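3-hydroxyadipyl-CoA dehydrogenase (Escherichia coli, PDB 3MOG) catalyses the NAD+-dependent oxidation of 3-hydroxyadipyl-CoA to 3-oxoadipyl-CoA in phenylacetate degradation. Local coordinates at residues C[345-350]-C[388-393]; C[217-222]-C[351-356]; C[224-229]-C[423-428]. One frame throughout, in Å; residues are numbered along the deposited sequence.

Contact 1: residues C[345-350]-C[388-393]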
# COMPACT_ATOMS: atom_id res chain seq x y z
N ASP C 345 -19.69 7.63 -24.59
CA ASP C 345 -18.34 8.03 -24.27
C ASP C 345 -17.77 8.61 -25.55
O ASP C 345 -17.38 7.87 -26.46
CB ASP C 345 -17.57 6.76 -23.90
CG ASP C 345 -16.17 7.03 -23.42
OD1 ASP C 345 -15.30 6.15 -23.64
OD2 ASP C 345 -15.93 8.09 -22.81
N LYS C 346 -17.73 9.94 -25.63
CA LYS C 346 -17.29 10.58 -26.88
C LYS C 346 -16.49 11.84 -26.65
O LYS C 346 -16.71 12.54 -25.66
CB LYS C 346 -18.49 10.90 -27.79
CG LYS C 346 -19.50 11.90 -27.23
CD LYS C 346 -20.30 12.61 -28.32
CE LYS C 346 -21.48 13.39 -27.72
NZ LYS C 346 -22.21 14.23 -28.72
N MET C 347 -15.55 12.11 -27.55
CA MET C 347 -14.96 13.45 -27.68
C MET C 347 -15.17 13.99 -29.10
O MET C 347 -16.31 14.04 -29.55
CB MET C 347 -13.51 13.51 -27.20
CG MET C 347 -13.40 13.42 -25.66
SD MET C 347 -11.73 13.53 -24.99
CE MET C 347 -12.09 13.38 -23.26
N ALA C 348 -14.11 14.38 -29.80
CA ALA C 348 -14.27 15.03 -31.12
C ALA C 348 -14.24 14.04 -32.28
O ALA C 348 -14.92 14.24 -33.29
CB ALA C 348 -13.24 16.13 -31.33
N GLY C 349 -13.45 12.98 -32.12
CA GLY C 349 -13.28 11.96 -33.16
C GLY C 349 -14.55 11.21 -33.52
O GLY C 349 -15.56 11.28 -32.82
N LYS C 350 -14.51 10.49 -34.64
CA LYS C 350 -15.69 9.81 -35.16
C LYS C 350 -16.03 8.55 -34.38
O LYS C 350 -17.19 8.16 -34.30
CB LYS C 350 -15.53 9.52 -36.65
CG LYS C 350 -15.89 10.72 -37.52
CD LYS C 350 -14.82 11.00 -38.55
CE LYS C 350 -14.93 12.44 -39.06
NZ LYS C 350 -13.70 12.88 -39.77
N MET C 388 -16.58 4.62 -18.64
CA MET C 388 -16.25 4.02 -19.94
C MET C 388 -14.74 4.04 -20.22
O MET C 388 -13.97 3.54 -19.39
CB MET C 388 -17.10 4.64 -21.07
CG MET C 388 -18.61 4.54 -20.83
SD MET C 388 -19.27 2.89 -21.08
CE MET C 388 -19.72 3.10 -22.78
N LEU C 389 -14.31 4.62 -21.33
CA LEU C 389 -12.92 4.45 -21.78
C LEU C 389 -12.16 5.75 -21.94
O LEU C 389 -11.16 5.99 -21.26
CB LEU C 389 -12.86 3.65 -23.09
CG LEU C 389 -13.35 2.20 -23.05
CD1 LEU C 389 -13.20 1.54 -24.42
CD2 LEU C 389 -12.61 1.36 -21.97
N ILE C 390 -12.65 6.57 -22.86
CA ILE C 390 -12.02 7.81 -23.24
C ILE C 390 -12.05 8.76 -22.05
O ILE C 390 -10.99 9.21 -21.61
CB ILE C 390 -12.77 8.45 -24.45
CG1 ILE C 390 -12.51 7.63 -25.72
CG2 ILE C 390 -12.38 9.91 -24.63
CD1 ILE C 390 -13.51 7.95 -26.87
N TRP C 391 -13.24 9.01 -21.50
CA TRP C 391 -13.40 9.97 -20.42
C TRP C 391 -12.71 9.51 -19.15
O TRP C 391 -12.09 10.32 -18.48
CB TRP C 391 -14.88 10.35 -20.18
CG TRP C 391 -15.30 11.42 -21.15
CD1 TRP C 391 -15.75 11.23 -22.43
CD2 TRP C 391 -15.23 12.84 -20.96
NE1 TRP C 391 -15.99 12.44 -23.04
CE2 TRP C 391 -15.68 13.45 -22.15
CE3 TRP C 391 -14.85 13.65 -19.88
CZ2 TRP C 391 -15.76 14.83 -22.30
CZ3 TRP C 391 -14.93 15.04 -20.03
CH2 TRP C 391 -15.38 15.61 -21.24
N ARG C 392 -12.78 8.21 -18.87
CA ARG C 392 -12.14 7.63 -17.69
C ARG C 392 -10.61 7.79 -17.74
O ARG C 392 -9.99 8.16 -16.74
CB ARG C 392 -12.53 6.15 -17.56
CG ARG C 392 -11.89 5.41 -16.41
CD ARG C 392 -12.73 4.27 -15.98
NE ARG C 392 -12.05 3.44 -14.98
CZ ARG C 392 -12.62 2.44 -14.33
NH1 ARG C 392 -13.90 2.17 -14.56
NH2 ARG C 392 -11.92 1.72 -13.43
N THR C 393 -10.04 7.56 -18.93
CA THR C 393 -8.59 7.61 -19.16
C THR C 393 -8.07 9.05 -19.15
O THR C 393 -7.01 9.34 -18.57
CB THR C 393 -8.18 6.93 -20.49
OG1 THR C 393 -8.58 5.55 -20.47
CG2 THR C 393 -6.69 7.01 -20.73
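The carboxylate of D345 sits over the first turn of helix 390-406 and takes three backbone N-H groups. I390 N comes in on the syn lone pair of D345 OD1 at 2.8 Å, while L389 N meets the same oxygen from above the carboxylate plane. The other oxygen, D345 OD2, uses its syn lone pair for W391 N at 3.1 Å, a nearly straight bond of 162°. CG of D345 lies anti to the backbone N (chi1 -175°), which sends the carboxylate toward the helix. The three bonds fix its rotation. The start of the helix would probably stabilise the charged form of this buried acid.

The W391 indole is held at its edge and on one face. W391 NE1 donates to K346 O at 2.7 Å, with the oxygen almost in the ring plane. M347 lies with an extended chain beyond CG, so its CE reaches over the W391 five-membered ring, 3.9 Å from the centroid, as a CH-pi contact. M347 SD stands obliquely to the same ring, and it also touches I390 CG2 at 3.7 Å. M388 CB packs against D345 CG at 3.5 Å.

Further out, D345 is paired through its backbone with T353 of strand 351-356. W391 also packs on I441 and L444 of helix 438-452. L389 is the N-cap residue, but the side chain of D345, distant in sequence, binds the N-H of L389 and those of the first two helical residues. This is helix N-terminal capping by a remote carboxylate, joined to a Met-aromatic contact, where the reduced Rossmann-fold domain meets the C-terminal helical domain.

Contact 2: residues C[217-222]-C[351-356]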
# COMPACT_ATOMS: atom_id res chain seq x y z
N ASP C 217 -8.24 0.40 -28.01
CA ASP C 217 -7.32 1.19 -28.83
C ASP C 217 -8.00 2.13 -29.84
O ASP C 217 -7.50 3.22 -30.12
CB ASP C 217 -6.33 0.29 -29.57
CG ASP C 217 -5.25 -0.30 -28.66
OD1 ASP C 217 -5.12 0.13 -27.49
OD2 ASP C 217 -4.54 -1.20 -29.12
N ALA C 218 -9.15 1.70 -30.35
CA ALA C 218 -9.86 2.49 -31.37
C ALA C 218 -10.56 3.68 -30.75
O ALA C 218 -10.59 4.76 -31.33
CB ALA C 218 -10.85 1.62 -32.13
N ALA C 219 -11.14 3.48 -29.56
CA ALA C 219 -11.77 4.56 -28.82
C ALA C 219 -10.74 5.64 -28.48
O ALA C 219 -10.99 6.82 -28.68
CB ALA C 219 -12.42 4.03 -27.55
N LEU C 220 -9.58 5.21 -28.00
CA LEU C 220 -8.57 6.16 -27.53
C LEU C 220 -7.88 6.90 -28.69
O LEU C 220 -7.62 8.09 -28.59
CB LEU C 220 -7.58 5.48 -26.58
CG LEU C 220 -7.91 5.40 -25.07
CD1 LEU C 220 -7.98 6.79 -24.44
CD2 LEU C 220 -9.18 4.63 -24.74
N ARG C 221 -7.63 6.20 -29.80
CA ARG C 221 -7.01 6.82 -30.98
C ARG C 221 -8.01 7.58 -31.87
O ARG C 221 -7.78 8.74 -32.21
CB ARG C 221 -6.19 5.81 -31.80
CG ARG C 221 -5.85 6.23 -33.25
CD ARG C 221 -4.98 5.19 -34.00
NE ARG C 221 -5.26 3.82 -33.56
CZ ARG C 221 -6.19 3.02 -34.08
NH1 ARG C 221 -6.36 1.80 -33.57
NH2 ARG C 221 -6.93 3.42 -35.10
N ASP C 222 -9.11 6.94 -32.25
CA ASP C 222 -10.02 7.57 -33.22
C ASP C 222 -11.21 8.27 -32.57
O ASP C 222 -11.97 8.95 -33.25
CB ASP C 222 -10.48 6.57 -34.28
CG ASP C 222 -9.32 5.98 -35.08
OD1 ASP C 222 -9.27 4.75 -35.22
OD2 ASP C 222 -8.47 6.75 -35.56
N VAL C 351 -15.02 7.91 -33.80
CA VAL C 351 -15.27 6.70 -33.02
C VAL C 351 -15.85 7.06 -31.66
O VAL C 351 -15.33 7.91 -30.94
CB VAL C 351 -14.02 5.81 -32.95
CG1 VAL C 351 -14.13 4.80 -31.82
CG2 VAL C 351 -13.84 5.10 -34.29
N VAL C 352 -16.97 6.41 -31.35
CA VAL C 352 -17.76 6.67 -30.16
C VAL C 352 -18.06 5.31 -29.50
O VAL C 352 -18.44 4.35 -30.20
CB VAL C 352 -19.07 7.38 -30.61
CG1 VAL C 352 -20.24 7.06 -29.73
CG2 VAL C 352 -18.86 8.88 -30.70
N THR C 353 -17.88 5.19 -28.18
CA THR C 353 -18.37 3.97 -27.50
C THR C 353 -19.67 4.20 -26.73
O THR C 353 -19.94 5.31 -26.26
CB THR C 353 -17.31 3.17 -26.66
OG1 THR C 353 -17.01 3.84 -25.43
CG2 THR C 353 -16.04 2.93 -27.44
N ILE C 354 -20.49 3.15 -26.64
CA ILE C 354 -21.79 3.23 -25.97
C ILE C 354 -22.04 1.99 -25.13
O ILE C 354 -21.43 0.95 -25.35
CB ILE C 354 -23.00 3.42 -26.97
CG1 ILE C 354 -23.26 2.13 -27.76
CG2 ILE C 354 -22.79 4.62 -27.90
CD1 ILE C 354 -24.69 1.99 -28.24
N ALA C 355 -22.92 2.11 -24.14
CA ALA C 355 -23.36 0.96 -23.38
C ALA C 355 -24.82 1.14 -23.10
O ALA C 355 -25.25 2.24 -22.74
CB ALA C 355 -22.58 0.81 -22.06
N ALA C 356 -25.57 0.07 -23.31
CA ALA C 356 -27.00 0.05 -23.04
C ALA C 356 -27.20 -0.54 -21.66
O ALA C 356 -26.49 -1.47 -21.28
CB ALA C 356 -27.70 -0.81 -24.05
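V351 has CG1 anti to its backbone N (chi1 163°) and CG2 anti to its carbonyl carbon. The two methyls therefore part over the helix. V351 CG1 reaches down to the backbone, 3.6 Å from A218 O, and also touches A219 CA. V351 CG2 lies against D222 CB at 3.7 Å. In T353 the hydroxyl OG1 takes the crowded position between backbone N and carbonyl carbon (chi1 75°). This places T353 CG2 against A219 CB at 3.8 Å. V351 and T353 are two apart on the strand, so both side chains fall on the face turned to the helix.

One polar bond joins the two backbones. V351 N donates to D222 O at 3.3 Å, from well above the carbonyl plane, so the bond is long and off the lone pairs. The small side chain of A219 is consistent with the close approach of the two segment axes, 7.5 Å. Within the helix, R221 NH2 forms a salt bridge with D222 OD1 at 2.7 Å.

Segment 217-222, near the end of helix 213-223, runs at 135° to segment 351-356. Strand 351-356 lies between the antiparallel strand 341-345 and the parallel edge strand 378-381, whose T378 and L380 also touch V351.

Contact 3: residues C[224-229]-C[423-428]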
# COMPACT_ATOMS: atom_id res chain seq x y z
N ALA C 224 -10.62 9.78 -28.96
CA ALA C 224 -9.96 10.83 -28.15
C ALA C 224 -8.84 11.56 -28.87
O ALA C 224 -8.34 12.57 -28.39
CB ALA C 224 -9.45 10.25 -26.83
N GLY C 225 -8.41 11.04 -30.01
CA GLY C 225 -7.38 11.68 -30.82
C GLY C 225 -5.93 11.38 -30.46
O GLY C 225 -5.03 12.09 -30.91
N PHE C 226 -5.69 10.34 -29.64
CA PHE C 226 -4.31 9.91 -29.35
C PHE C 226 -3.74 9.27 -30.62
O PHE C 226 -4.49 8.64 -31.35
CB PHE C 226 -4.29 8.89 -28.21
CG PHE C 226 -4.57 9.47 -26.83
CD1 PHE C 226 -3.55 10.04 -26.08
CD2 PHE C 226 -5.84 9.40 -26.28
CE1 PHE C 226 -3.81 10.55 -24.79
CE2 PHE C 226 -6.10 9.90 -25.00
CZ PHE C 226 -5.09 10.47 -24.25
N PRO C 227 -2.44 9.45 -30.91
CA PRO C 227 -1.90 8.88 -32.16
C PRO C 227 -1.89 7.35 -32.20
O PRO C 227 -2.05 6.77 -33.27
CB PRO C 227 -0.47 9.43 -32.22
CG PRO C 227 -0.15 9.85 -30.82
CD PRO C 227 -1.45 10.27 -30.20
N MET C 228 -1.70 6.71 -31.05
CA MET C 228 -1.79 5.25 -30.96
C MET C 228 -2.53 4.82 -29.69
O MET C 228 -2.37 5.44 -28.63
CB MET C 228 -0.39 4.63 -31.00
CG MET C 228 -0.38 3.10 -30.94
SD MET C 228 0.99 2.38 -31.84
CE MET C 228 0.58 2.96 -33.50
N GLY C 229 -3.35 3.79 -29.80
CA GLY C 229 -4.05 3.20 -28.67
C GLY C 229 -3.06 2.66 -27.65
O GLY C 229 -1.97 2.22 -28.01
N VAL C 423 5.09 12.41 -25.83
CA VAL C 423 4.21 11.29 -26.13
C VAL C 423 3.06 11.68 -27.05
O VAL C 423 2.10 10.93 -27.19
CB VAL C 423 3.62 10.66 -24.83
CG1 VAL C 423 4.59 9.64 -24.19
CG2 VAL C 423 3.24 11.73 -23.86
N ASN C 424 3.17 12.86 -27.67
CA ASN C 424 2.23 13.30 -28.72
C ASN C 424 0.74 13.26 -28.40
O ASN C 424 -0.07 12.83 -29.22
CB ASN C 424 2.52 12.60 -30.05
CG ASN C 424 3.51 13.36 -30.90
OD1 ASN C 424 3.15 14.31 -31.59
ND2 ASN C 424 4.78 12.94 -30.85
N TYR C 425 0.38 13.71 -27.19
CA TYR C 425 -1.02 13.79 -26.77
C TYR C 425 -1.62 14.98 -27.52
O TYR C 425 -0.92 15.96 -27.75
CB TYR C 425 -1.10 13.99 -25.24
CG TYR C 425 -0.82 12.73 -24.41
CD1 TYR C 425 -0.40 11.55 -25.00
CD2 TYR C 425 -0.97 12.75 -23.02
CE1 TYR C 425 -0.16 10.40 -24.24
CE2 TYR C 425 -0.72 11.61 -22.25
CZ TYR C 425 -0.30 10.44 -22.87
OH TYR C 425 -0.04 9.31 -22.14
N PRO C 426 -2.91 14.90 -27.90
CA PRO C 426 -3.48 15.95 -28.76
C PRO C 426 -3.69 17.28 -28.05
O PRO C 426 -3.88 18.29 -28.71
CB PRO C 426 -4.82 15.35 -29.21
CG PRO C 426 -5.21 14.44 -28.06
CD PRO C 426 -3.91 13.85 -27.59
N TYR C 427 -3.68 17.28 -26.73
CA TYR C 427 -3.61 18.50 -25.94
C TYR C 427 -2.73 18.18 -24.76
O TYR C 427 -2.68 17.03 -24.33
CB TYR C 427 -5.00 18.92 -25.43
CG TYR C 427 -6.02 19.11 -26.54
CD1 TYR C 427 -6.88 18.07 -26.90
CD2 TYR C 427 -6.10 20.31 -27.24
CE1 TYR C 427 -7.80 18.21 -27.93
CE2 TYR C 427 -7.02 20.48 -28.28
CZ TYR C 427 -7.87 19.42 -28.61
OH TYR C 427 -8.78 19.57 -29.61
N GLY C 428 -2.03 19.19 -24.25
CA GLY C 428 -1.43 19.07 -22.92
C GLY C 428 -2.58 18.91 -21.92
O GLY C 428 -3.62 19.54 -22.09
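F226 points one edge at the face of Y425, in a T-shaped pair with planes at 90° and centroids 4.9 Å apart. F226 CE1 lies over the centre of the Y425 ring, and its closest atom there is Y425 CD1 at 3.6 Å. V423 CG2 covers the opposite face of the tyrosine, nearer the rim, so the ring is sandwiched. An alanine at Y425 would remove this ring and would probably loosen the packing of both F226 and V423.

Proline contacts flank the pair. P426 sets its CD over one face of the F226 ring, 4.1 Å from F226 CD1. P426 CG rests 3.7 Å from A224 O, and P426 CB is equally far from G225 O. P227 answers from the other loop, with P227 CD 3.1 Å from N424 O and P227 CG beside N424 CB. G225 has positive phi, and a CB there would clash with the preceding carbonyl oxygen.

F226 and Y425 both pack on I397 of helix 390-406. Each loop joins two helices and carries an aromatic-proline-X-glycine sequence, with glycine as N-cap of the second helix. The contact thus pairs equivalent loops of the two C-terminal-type domains of the 3-hydroxyacyl-CoA dehydrogenase family.

Overall arrangement
Contacts 1 and 2 lie side by side, with centres about 6 Å apart. D345 N and T353 O, 2.9 Å apart, probably form a hydrogen bond between them, and I390 CD1 packs 3.3 Å from A219 O. Contact 3 is centred about 12 Å from contact 1 and 14 Å from contact 2. It joins contact 1 where I390 CG2 meets A224 CB. Helix 213-223 runs directly from contact 2 into the loop of contact 3, and A219 O and A224 N probably bond at the turn. Together the three tie the reduced Rossmann-fold domain to both C-terminal-type domains.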